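Local coordinates for AJLec (Anthopleura japonica, PDB 6A56), which is a sea anemone lectin that binds a galactose-containing glycan at a site that also holds a calcium ion, at residues N69-F75 with N101-V106; G4-N10 with A157-F163; P28-L34 with N123-I129. All blocks are in the same frame, centred on the assembly; numbering follows the deposited sequence. Where two conformers were deposited one is given.

Contact 1 of 3, residues N69-F75 with N101-V106; sequences NYPLNVF and NRFYGV
This contact is a single antiparallel beta bridge with side-chain packing round the Tyr104 ring. Residues 69-73 are loop, and a strand starts at Val74. On the other segment a strand begins at Tyr104, reached through Arg102, which has positive phi (61°). The end-to-end directions of the segments are 107° apart, so they cross rather than run alongside.

Backbone hydrogen bonds set the register. Leu72 and Tyr104 form a hydrogen-bonded pair with CA atoms 5.1 Å apart. Leu72 N gives to Tyr104 O at 2.8 Å, and Tyr104 N gives to Leu72 O at 3.0 Å. Phe103 CA makes a CA-H...O contact of 3.4 Å with Leu72 O. A third hydrogen bond comes from a side chain: Tyr104, with a p rotamer, gives OH to Val74 O at 2.7 Å.

Packing centres on the Tyr104 ring. Leu72 (m, t) places CB over its face, 3.5 Å from the centroid, as a CH-pi contact. Leu72 CD1 lies 3.5 Å from Tyr104 CE2 and 3.9 Å from Val106 CG2. Phe75 CZ approaches Tyr104 CE1 to 3.6 Å, with the ring planes oblique at 51°. Tyr70 CB meets Phe103 CB at 4.1 Å. Gly105 passes Asn69 O, where a side chain would clash.

The contact lies next to the sugar site: the side chain of Phe103 is about 4 Å from a bound galactose. Phe67 meets the Phe103 ring, and helix 140-144 touches Asn73, Arg102 and Phe103. Strand 115-119 packs on Leu72, Val74 and Tyr104, while strand 90-92 covers Tyr70, Phe75 and Tyr104.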
loop_
_atom_site.group_PDB
_atom_site.type_symbol
_atom_site.label_atom_id
_atom_site.label_comp_id
_atom_site.label_asym_id
_atom_site.label_seq_id
_atom_site.Cartn_x
_atom_site.Cartn_y
_atom_site.Cartn_z
ATOM N N ASN A 69 -18.016 2.641 24.497
ATOM C CA ASN A 69 -16.716 2.425 23.886
ATOM C C ASN A 69 -16.791 1.822 22.461
ATOM O O ASN A 69 -15.762 1.626 21.885
ATOM C CB ASN A 69 -15.793 1.617 24.808
ATOM C CG ASN A 69 -16.397 0.303 25.278
ATOM O OD1 ASN A 69 -17.638 0.107 25.310
ATOM N ND2 ASN A 69 -15.512 -0.590 25.689
ATOM N N TYR A 70 -18.006 1.603 21.952
ATOM C CA TYR A 70 -18.205 1.159 20.521
ATOM C C TYR A 70 -19.247 2.047 19.864
ATOM O O TYR A 70 -20.332 1.575 19.567
ATOM C CB TYR A 70 -18.585 -0.317 20.481
ATOM C CG TYR A 70 -17.617 -1.234 21.190
ATOM C CD1 TYR A 70 -17.830 -1.593 22.533
ATOM C CD2 TYR A 70 -16.539 -1.829 20.571
ATOM C CE1 TYR A 70 -16.976 -2.472 23.176
ATOM C CE2 TYR A 70 -15.682 -2.691 21.209
ATOM C CZ TYR A 70 -15.909 -3.031 22.510
ATOM O OH TYR A 70 -15.060 -3.917 23.174
ATOM N N PRO A 71 -18.970 3.323 19.671
ATOM C CA PRO A 71 -19.982 4.272 19.208
ATOM C C PRO A 71 -20.078 4.371 17.664
ATOM O O PRO A 71 -20.964 5.078 17.193
ATOM C CB PRO A 71 -19.496 5.596 19.790
ATOM C CG PRO A 71 -18.005 5.436 19.685
ATOM C CD PRO A 71 -17.707 4.018 20.033
ATOM N N LEU A 72 -19.106 3.785 16.975
ATOM C CA LEU A 72 -19.083 3.940 15.495
ATOM C C LEU A 72 -19.970 2.893 14.842
ATOM O O LEU A 72 -20.077 1.742 15.276
ATOM C CB LEU A 72 -17.655 3.814 14.986
ATOM C CG LEU A 72 -16.696 4.845 15.585
ATOM C CD1 LEU A 72 -15.305 4.612 15.094
ATOM C CD2 LEU A 72 -17.160 6.263 15.283
ATOM N N ASN A 73 -20.563 3.309 13.687
ATOM C CA ASN A 73 -21.420 2.375 12.937
ATOM C C ASN A 73 -21.490 2.812 11.476
ATOM O O ASN A 73 -22.571 2.704 10.869
ATOM C CB ASN A 73 -22.808 2.249 13.558
ATOM C CG ASN A 73 -23.500 0.943 13.216
ATOM O OD1 ASN A 73 -22.922 -0.168 13.383
ATOM N ND2 ASN A 73 -24.762 1.042 12.865
ATOM N N VAL A 74 -20.397 3.271 10.908
ATOM C CA VAL A 74 -20.327 3.617 9.480
ATOM C C VAL A 74 -19.382 2.612 8.835
ATOM O O VAL A 74 -18.283 2.292 9.311
ATOM C CB VAL A 74 -19.854 5.086 9.290
ATOM C CG1 VAL A 74 -18.405 5.369 9.677
ATOM C CG2 VAL A 74 -20.026 5.565 7.866
ATOM N N PHE A 75 -19.782 2.167 7.598
ATOM C CA PHE A 75 -18.964 1.240 6.854
ATOM C C PHE A 75 -18.915 1.724 5.404
ATOM O O PHE A 75 -19.979 2.100 4.843
ATOM C CB PHE A 75 -19.596 -0.172 6.849
ATOM C CG PHE A 75 -19.572 -0.766 8.238
ATOM C CD1 PHE A 75 -18.440 -1.409 8.730
ATOM C CD2 PHE A 75 -20.647 -0.596 9.069
ATOM C CE1 PHE A 75 -18.394 -1.850 10.057
ATOM C CE2 PHE A 75 -20.591 -1.037 10.401
ATOM C CZ PHE A 75 -19.462 -1.668 10.874
ATOM N N ASN A 101 -25.236 -5.999 14.557
ATOM C CA ASN A 101 -25.298 -4.590 14.257
ATOM C C ASN A 101 -23.923 -3.992 13.953
ATOM O O ASN A 101 -23.832 -2.949 13.297
ATOM C CB ASN A 101 -25.948 -3.814 15.415
ATOM C CG ASN A 101 -27.303 -4.278 15.896
ATOM O OD1 ASN A 101 -28.191 -3.467 16.222
ATOM N ND2 ASN A 101 -27.453 -5.551 16.042
ATOM N N ARG A 102 -22.867 -4.606 14.502
ATOM C CA ARG A 102 -21.474 -4.228 14.258
ATOM C C ARG A 102 -21.146 -2.803 14.695
ATOM O O ARG A 102 -20.500 -2.042 13.995
ATOM C CB ARG A 102 -21.105 -4.490 12.793
ATOM C CG ARG A 102 -21.192 -5.958 12.422
ATOM C CD ARG A 102 -19.927 -6.729 12.779
ATOM N NE ARG A 102 -18.879 -6.462 11.781
ATOM C CZ ARG A 102 -17.628 -6.959 11.849
ATOM N NH1 ARG A 102 -17.262 -7.704 12.894
ATOM N NH2 ARG A 102 -16.764 -6.674 10.874
ATOM N N PHE A 103 -21.518 -2.493 15.954
ATOM C CA PHE A 103 -20.954 -1.296 16.603
ATOM C C PHE A 103 -19.471 -1.531 16.850
ATOM O O PHE A 103 -19.077 -2.605 17.238
ATOM C CB PHE A 103 -21.704 -1.011 17.901
ATOM C CG PHE A 103 -23.102 -0.519 17.675
ATOM C CD1 PHE A 103 -23.307 0.769 17.212
ATOM C CD2 PHE A 103 -24.193 -1.337 17.893
ATOM C CE1 PHE A 103 -24.586 1.195 16.922
ATOM C CE2 PHE A 103 -25.472 -0.895 17.609
ATOM C CZ PHE A 103 -25.658 0.372 17.155
ATOM N N TYR A 104 -18.680 -0.475 16.662
ATOM C CA TYR A 104 -17.250 -0.598 16.789
ATOM C C TYR A 104 -16.651 0.708 17.343
ATOM O O TYR A 104 -17.264 1.757 17.421
ATOM C CB TYR A 104 -16.588 -1.037 15.454
ATOM C CG TYR A 104 -16.594 0.001 14.341
ATOM C CD1 TYR A 104 -17.666 0.105 13.434
ATOM C CD2 TYR A 104 -15.504 0.812 14.114
ATOM C CE1 TYR A 104 -17.661 1.014 12.400
ATOM C CE2 TYR A 104 -15.480 1.736 13.077
ATOM C CZ TYR A 104 -16.580 1.838 12.223
ATOM O OH TYR A 104 -16.507 2.792 11.239
ATOM N N GLY A 105 -15.347 0.570 17.671
ATOM C CA GLY A 105 -14.515 1.711 18.012
ATOM C C GLY A 105 -13.184 1.642 17.336
ATOM O O GLY A 105 -12.710 0.583 16.982
ATOM N N VAL A 106 -12.603 2.827 17.128
ATOM C CA VAL A 106 -11.282 2.990 16.595
ATOM C C VAL A 106 -10.532 3.938 17.544
ATOM O O VAL A 106 -10.962 5.055 17.759
ATOM C CB VAL A 106 -11.316 3.581 15.161
ATOM C CG1 VAL A 106 -9.912 3.813 14.655
ATOM C CG2 VAL A 106 -12.080 2.654 14.216
#

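Contact 2 of 3, residues G4-N10 with A157-F163; sequences GGWVKLN and ADVFGYF
Phe160, Trp6 and Gly4 lose the most surface where strand 6-8 joins the antiparallel sheet on strand 152-163, bringing the N- and C-terminal parts of the chain together. The axes of strand 6-8 and strand 157-163 approach to 4.4 Å, and their N-to-C directions make an angle of 136°.

Gly4 (phi 78°) exchanges two 2.9 Å hydrogen bonds with Phe163, N to O each way. Gly4 CA sits 4.0 Å from the Tyr162 ring centroid, a CH-pi contact. The chain turns a corner at Gly5 (phi/psi 154/-168), where a CB would come within 2.4 Å of Gly161 O.

Trp6 (m) follows a cis peptide bond and places CZ3 3.9 Å from Tyr162 CB. Past a beta bulge, Val7 pairs with Gly161 (Val7 N to Gly161 O 2.9 Å, Gly161 N to Val7 O 2.8 Å).

Phe160 (m) faces Lys8 in a non-hydrogen-bonded pair. Leu9 N gives to Val159 O, and Val159 N to Asn10 OD1, both at 2.8 Å. Asp158 OD1 accepts Asn10 ND2 at 2.9 Å and makes a long salt bridge to Lys8 NZ, 3.8 Å. A water spans Lys8 NZ (3.1 Å) and Asp158 OD1 (2.7 Å).

On strand 34-42, Arg40 salt-bridges Asp158 OD2, and Lys38 makes cation-pi contacts with Trp6 and Phe160.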
loop_
_atom_site.group_PDB
_atom_site.type_symbol
_atom_site.label_atom_id
_atom_site.label_comp_id
_atom_site.label_asym_id
_atom_site.label_seq_id
_atom_site.Cartn_x
_atom_site.Cartn_y
_atom_site.Cartn_z
ATOM N N GLY A 4 -0.541 8.602 -3.103
ATOM C CA GLY A 4 -0.613 9.242 -1.829
ATOM C C GLY A 4 -1.940 9.955 -1.635
ATOM O O GLY A 4 -2.993 9.471 -2.065
ATOM N N GLY A 5 -1.870 11.115 -0.961
ATOM C CA GLY A 5 -3.068 11.808 -0.579
ATOM C C GLY A 5 -2.821 12.666 0.631
ATOM O O GLY A 5 -1.660 12.837 1.014
ATOM N N TRP A 6 -3.887 13.171 1.238
ATOM C CA TRP A 6 -5.271 12.884 0.953
ATOM C C TRP A 6 -5.678 13.485 -0.388
ATOM O O TRP A 6 -5.330 14.604 -0.728
ATOM C CB TRP A 6 -6.146 13.512 2.029
ATOM C CG TRP A 6 -5.979 12.971 3.410
ATOM C CD1 TRP A 6 -5.462 13.619 4.493
ATOM C CD2 TRP A 6 -6.298 11.634 3.830
ATOM N NE1 TRP A 6 -5.451 12.774 5.564
ATOM C CE2 TRP A 6 -5.964 11.558 5.200
ATOM C CE3 TRP A 6 -6.833 10.500 3.223
ATOM C CZ2 TRP A 6 -6.167 10.415 5.945
ATOM C CZ3 TRP A 6 -7.042 9.371 3.949
ATOM C CH2 TRP A 6 -6.706 9.330 5.300
ATOM N N VAL A 7 -6.569 12.769 -1.086
ATOM C CA VAL A 7 -7.152 13.280 -2.319
ATOM C C VAL A 7 -8.666 13.081 -2.225
ATOM O O VAL A 7 -9.173 12.020 -1.829
ATOM C CB VAL A 7 -6.535 12.716 -3.593
ATOM C CG1 VAL A 7 -6.694 11.291 -3.669
ATOM C CG2 VAL A 7 -7.153 13.284 -4.869
ATOM N N LYS A 8 -9.401 14.132 -2.549
ATOM C CA LYS A 8 -10.829 14.095 -2.493
ATOM C C LYS A 8 -11.358 13.148 -3.560
ATOM O O LYS A 8 -10.976 13.272 -4.719
ATOM C CB LYS A 8 -11.412 15.488 -2.689
ATOM C CG LYS A 8 -12.899 15.569 -2.451
ATOM C CD LYS A 8 -13.405 16.971 -2.523
ATOM C CE LYS A 8 -14.889 17.039 -2.266
ATOM N NZ LYS A 8 -15.388 18.401 -2.552
ATOM N N LEU A 9 -12.242 12.216 -3.164
ATOM C CA LEU A 9 -12.772 11.231 -4.073
ATOM C C LEU A 9 -14.181 11.546 -4.620
ATOM O O LEU A 9 -14.561 11.031 -5.671
ATOM C CB LEU A 9 -12.802 9.854 -3.397
ATOM C CG LEU A 9 -11.474 9.339 -2.864
ATOM C CD1 LEU A 9 -11.670 7.980 -2.174
ATOM C CD2 LEU A 9 -10.451 9.234 -3.966
ATOM N N ASN A 10 -14.947 12.335 -3.868
ATOM C CA ASN A 10 -16.307 12.623 -4.210
ATOM C C ASN A 10 -16.341 13.962 -4.942
ATOM O O ASN A 10 -15.464 14.788 -4.818
ATOM C CB ASN A 10 -17.241 12.667 -2.994
ATOM C CG ASN A 10 -16.851 13.697 -1.967
ATOM O OD1 ASN A 10 -15.752 13.626 -1.428
ATOM N ND2 ASN A 10 -17.731 14.634 -1.677
ATOM N N ALA A 157 -20.983 14.126 4.022
ATOM C CA ALA A 157 -19.527 14.157 4.241
ATOM C C ALA A 157 -18.806 14.267 2.906
ATOM O O ALA A 157 -19.363 13.908 1.879
ATOM C CB ALA A 157 -19.100 12.893 4.930
ATOM N N ASP A 158 -17.565 14.758 2.961
ATOM C CA ASP A 158 -16.615 14.528 1.897
ATOM C C ASP A 158 -15.801 13.282 2.211
ATOM O O ASP A 158 -15.671 12.936 3.428
ATOM C CB ASP A 158 -15.727 15.763 1.716
ATOM C CG ASP A 158 -16.433 16.975 1.130
ATOM O OD1 ASP A 158 -17.300 16.732 0.248
ATOM O OD2 ASP A 158 -16.086 18.124 1.565
ATOM N N VAL A 159 -15.278 12.618 1.170
ATOM C CA VAL A 159 -14.553 11.407 1.319
ATOM C C VAL A 159 -13.205 11.520 0.639
ATOM O O VAL A 159 -13.132 11.769 -0.562
ATOM C CB VAL A 159 -15.314 10.208 0.758
ATOM C CG1 VAL A 159 -14.560 8.912 0.971
ATOM C CG2 VAL A 159 -16.743 10.124 1.314
ATOM N N PHE A 160 -12.143 11.462 1.441
ATOM C CA PHE A 160 -10.800 11.536 0.954
ATOM C C PHE A 160 -10.167 10.135 0.952
ATOM O O PHE A 160 -10.501 9.314 1.812
ATOM C CB PHE A 160 -9.967 12.498 1.803
ATOM C CG PHE A 160 -10.406 13.924 1.780
ATOM C CD1 PHE A 160 -11.401 14.360 2.625
ATOM C CD2 PHE A 160 -9.821 14.837 0.894
ATOM C CE1 PHE A 160 -11.824 15.680 2.594
ATOM C CE2 PHE A 160 -10.283 16.145 0.857
ATOM C CZ PHE A 160 -11.251 16.574 1.730
ATOM N N GLY A 161 -9.214 9.921 0.042
ATOM C CA GLY A 161 -8.477 8.702 -0.008
ATOM C C GLY A 161 -6.965 8.899 0.004
ATOM O O GLY A 161 -6.472 9.968 -0.328
ATOM N N TYR A 162 -6.254 7.846 0.409
ATOM C CA TYR A 162 -4.813 7.776 0.362
ATOM C C TYR A 162 -4.419 6.538 -0.431
ATOM O O TYR A 162 -4.754 5.420 -0.035
ATOM C CB TYR A 162 -4.197 7.745 1.773
ATOM C CG TYR A 162 -2.695 7.810 1.777
ATOM C CD1 TYR A 162 -2.022 9.013 1.657
ATOM C CD2 TYR A 162 -1.916 6.685 1.920
ATOM C CE1 TYR A 162 -0.643 9.077 1.763
ATOM C CE2 TYR A 162 -0.548 6.734 2.025
ATOM C CZ TYR A 162 0.103 7.941 1.962
ATOM O OH TYR A 162 1.462 8.030 2.073
ATOM N N PHE A 163 -3.750 6.744 -1.568
ATOM C CA PHE A 163 -3.416 5.673 -2.525
ATOM C C PHE A 163 -1.990 5.172 -2.321
ATOM O O PHE A 163 -1.065 5.939 -2.001
ATOM C CB PHE A 163 -3.562 6.199 -3.956
ATOM C CG PHE A 163 -4.976 6.435 -4.364
ATOM C CD1 PHE A 163 -5.714 5.362 -4.831
ATOM C CD2 PHE A 163 -5.577 7.674 -4.258
ATOM C CE1 PHE A 163 -7.047 5.528 -5.212
ATOM C CE2 PHE A 163 -6.905 7.848 -4.648
ATOM C CZ PHE A 163 -7.622 6.767 -5.139
HETATM O O HOH W 1 -18.410 17.923 -1.851
#

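Contact 3 of 3, residues P28-L34 with N123-I129; sequences PSHHGFL and NSPSDYI
Two loops are joined here by a single antiparallel beta bridge that forms part of the dimer interface. Gly32 and Ile129 form a hydrogen-bonded pair with CA atoms 5.2 Å apart. Gly32 N gives to Ile129 O, and Ile129 N to Gly32 O, both at 2.8 Å. Gly32 has phi/psi of 141/-164, where a CB would jam against the preceding carbonyl.

Ile129 (m, m) fills the space between the ends of segment 28-34. Its CG2 meets Pro28 CG at 3.8 Å, and its CG1 meets Leu34 CD1 at 3.8 Å. Leu34 is m, t.

Phe33 (m) points its CB sideways, but the ring reaches segment 123-129. Phe33 CE1 lies 3.7 Å from Tyr128 CB. Tyr128 is t, and the two rings are oblique at 59°, centroids 5.3 Å apart. Tyr128 also lays CE1 3.6 Å from Gly32 CA, and its OH 3.8 Å from His31 CB. Phe33 meets Phe33 of the second subunit, and Tyr128 packs on Pro125 of that subunit.

Residues 125-127 make a 3-10 turn. Asp127 (m) accepts from Ser124 N at OD2, 3.0 Å, and from His120. A water takes a hydrogen bond from Leu34 N at 2.8 Å and gives one to Asp127 O at 2.9 Å.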
loop_
_atom_site.group_PDB
_atom_site.type_symbol
_atom_site.label_atom_id
_atom_site.label_comp_id
_atom_site.label_asym_id
_atom_site.label_seq_id
_atom_site.Cartn_x
_atom_site.Cartn_y
_atom_site.Cartn_z
ATOM N N PRO A 28 -15.781 7.098 -7.375
ATOM C CA PRO A 28 -14.625 7.895 -6.983
ATOM C C PRO A 28 -13.959 8.538 -8.209
ATOM O O PRO A 28 -13.934 7.984 -9.307
ATOM C CB PRO A 28 -13.669 6.883 -6.368
ATOM C CG PRO A 28 -14.530 5.734 -5.988
ATOM C CD PRO A 28 -15.679 5.708 -6.944
ATOM N N SER A 29 -13.412 9.733 -7.980
ATOM C CA SER A 29 -12.794 10.530 -9.016
ATOM C C SER A 29 -11.377 10.059 -9.364
ATOM O O SER A 29 -10.829 10.482 -10.380
ATOM C CB SER A 29 -12.763 11.967 -8.609
ATOM O OG SER A 29 -12.008 12.115 -7.382
ATOM N N HIS A 30 -10.772 9.242 -8.490
ATOM C CA HIS A 30 -9.408 8.783 -8.642
ATOM C C HIS A 30 -9.371 7.261 -8.477
ATOM O O HIS A 30 -10.190 6.710 -7.737
ATOM C CB HIS A 30 -8.479 9.466 -7.646
ATOM C CG HIS A 30 -8.319 10.914 -7.928
ATOM N ND1 HIS A 30 -7.168 11.469 -8.417
ATOM C CD2 HIS A 30 -9.189 11.925 -7.786
ATOM C CE1 HIS A 30 -7.346 12.764 -8.613
ATOM N NE2 HIS A 30 -8.580 13.067 -8.199
ATOM N N HIS A 31 -8.411 6.639 -9.174
ATOM C CA HIS A 31 -8.287 5.208 -9.292
ATOM C C HIS A 31 -6.979 4.725 -8.718
ATOM O O HIS A 31 -6.028 5.498 -8.631
ATOM C CB HIS A 31 -8.315 4.784 -10.781
ATOM C CG HIS A 31 -9.551 5.218 -11.475
ATOM N ND1 HIS A 31 -9.571 5.456 -12.822
ATOM C CD2 HIS A 31 -10.773 5.513 -10.992
ATOM C CE1 HIS A 31 -10.766 5.856 -13.165
ATOM N NE2 HIS A 31 -11.553 5.874 -12.091
ATOM N N GLY A 32 -6.967 3.461 -8.290
ATOM C CA GLY A 32 -5.800 2.898 -7.667
ATOM C C GLY A 32 -6.192 2.003 -6.507
ATOM O O GLY A 32 -7.328 1.573 -6.344
ATOM N N PHE A 33 -5.187 1.695 -5.664
ATOM C CA PHE A 33 -5.408 0.927 -4.436
ATOM C C PHE A 33 -5.376 1.899 -3.243
ATOM O O PHE A 33 -4.429 2.706 -3.123
ATOM C CB PHE A 33 -4.300 -0.117 -4.242
ATOM C CG PHE A 33 -4.425 -1.223 -5.286
ATOM C CD1 PHE A 33 -5.316 -2.280 -5.099
ATOM C CD2 PHE A 33 -3.649 -1.194 -6.430
ATOM C CE1 PHE A 33 -5.442 -3.288 -6.067
ATOM C CE2 PHE A 33 -3.779 -2.206 -7.391
ATOM C CZ PHE A 33 -4.663 -3.239 -7.186
ATOM N N LEU A 34 -6.400 1.805 -2.394
ATOM C CA LEU A 34 -6.503 2.701 -1.212
ATOM C C LEU A 34 -5.969 1.981 0.013
ATOM O O LEU A 34 -6.286 0.851 0.317
ATOM C CB LEU A 34 -7.965 3.044 -0.994
ATOM C CG LEU A 34 -8.544 4.057 -1.973
ATOM C CD1 LEU A 34 -10.062 4.074 -1.845
ATOM C CD2 LEU A 34 -7.909 5.427 -1.752
ATOM N N ASN A 123 -3.900 -4.580 0.550
ATOM C CA ASN A 123 -4.723 -4.756 -0.650
ATOM C C ASN A 123 -4.547 -6.105 -1.338
ATOM O O ASN A 123 -3.466 -6.669 -1.355
ATOM C CB ASN A 123 -4.426 -3.624 -1.622
ATOM C CG ASN A 123 -5.161 -2.370 -1.269
ATOM O OD1 ASN A 123 -4.604 -1.474 -0.543
ATOM N ND2 ASN A 123 -6.409 -2.296 -1.640
ATOM N N SER A 124 -5.651 -6.562 -1.911
ATOM C CA SER A 124 -5.690 -7.724 -2.792
ATOM C C SER A 124 -6.203 -7.248 -4.145
ATOM O O SER A 124 -6.801 -6.179 -4.228
ATOM C CB SER A 124 -6.557 -8.807 -2.215
ATOM O OG SER A 124 -5.971 -9.324 -1.041
ATOM N N PRO A 125 -6.034 -8.041 -5.232
ATOM C CA PRO A 125 -6.434 -7.607 -6.568
ATOM C C PRO A 125 -7.840 -7.031 -6.660
ATOM O O PRO A 125 -8.044 -6.026 -7.330
ATOM C CB PRO A 125 -6.241 -8.874 -7.409
ATOM C CG PRO A 125 -4.983 -9.450 -6.783
ATOM C CD PRO A 125 -5.235 -9.293 -5.296
ATOM N N SER A 126 -8.813 -7.691 -6.044
ATOM C CA SER A 126 -10.192 -7.243 -6.247
ATOM C C SER A 126 -10.503 -5.925 -5.539
ATOM O O SER A 126 -11.564 -5.376 -5.743
ATOM C CB SER A 126 -11.159 -8.298 -5.805
ATOM O OG SER A 126 -11.074 -8.527 -4.399
ATOM N N ASP A 127 -9.570 -5.403 -4.726
ATOM C CA ASP A 127 -9.766 -4.111 -4.059
ATOM C C ASP A 127 -9.477 -2.912 -4.945
ATOM O O ASP A 127 -9.651 -1.791 -4.493
ATOM C CB ASP A 127 -8.849 -4.030 -2.822
ATOM C CG ASP A 127 -9.131 -5.055 -1.757
ATOM O OD1 ASP A 127 -10.257 -5.572 -1.716
ATOM O OD2 ASP A 127 -8.199 -5.338 -0.980
ATOM N N TYR A 128 -9.031 -3.131 -6.183
ATOM C CA TYR A 128 -8.702 -2.012 -7.064
ATOM C C TYR A 128 -9.900 -1.100 -7.215
ATOM O O TYR A 128 -11.038 -1.579 -7.483
ATOM C CB TYR A 128 -8.205 -2.526 -8.416
ATOM C CG TYR A 128 -7.826 -1.435 -9.375
ATOM C CD1 TYR A 128 -6.694 -0.685 -9.185
ATOM C CD2 TYR A 128 -8.557 -1.204 -10.520
ATOM C CE1 TYR A 128 -6.343 0.326 -10.070
ATOM C CE2 TYR A 128 -8.210 -0.235 -11.434
ATOM C CZ TYR A 128 -7.096 0.549 -11.197
ATOM O OH TYR A 128 -6.705 1.547 -12.049
ATOM N N ILE A 129 -9.675 0.206 -7.145
ATOM C CA ILE A 129 -10.663 1.211 -7.458
ATOM C C ILE A 129 -10.410 1.670 -8.899
ATOM O O ILE A 129 -9.380 2.312 -9.186
ATOM C CB ILE A 129 -10.542 2.408 -6.497
ATOM C CG1 ILE A 129 -10.601 2.002 -5.027
ATOM C CG2 ILE A 129 -11.617 3.440 -6.840
ATOM C CD1 ILE A 129 -11.826 1.286 -4.626
HETATM O O HOH W 2 -8.196 -0.337 -2.482
#

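In the fold
Contact 1 is buried, near the sugar and calcium sites. Contacts 2 and 3 are partly buried and lie on the opposite side of the chain's centre from it. Centres of contacts 1 and 2 are about 21 Å apart, and those of 1 and 3 about 24 Å. Contacts 2 and 3 touch, with Leu9 O 2.9 Å from Ser29 N, a probable hydrogen bond. Phe163 of strand 152-163 packs on Phe33 and Leu34, so these two share a neighbourhood at the chain's ends. Contacts 1 and 3 have one bridge each; contact 2 has several pairs and a bulge. Contact 3 adds aliphatic packing round Ile129 and meets the second subunit, which contact 1 does not touch.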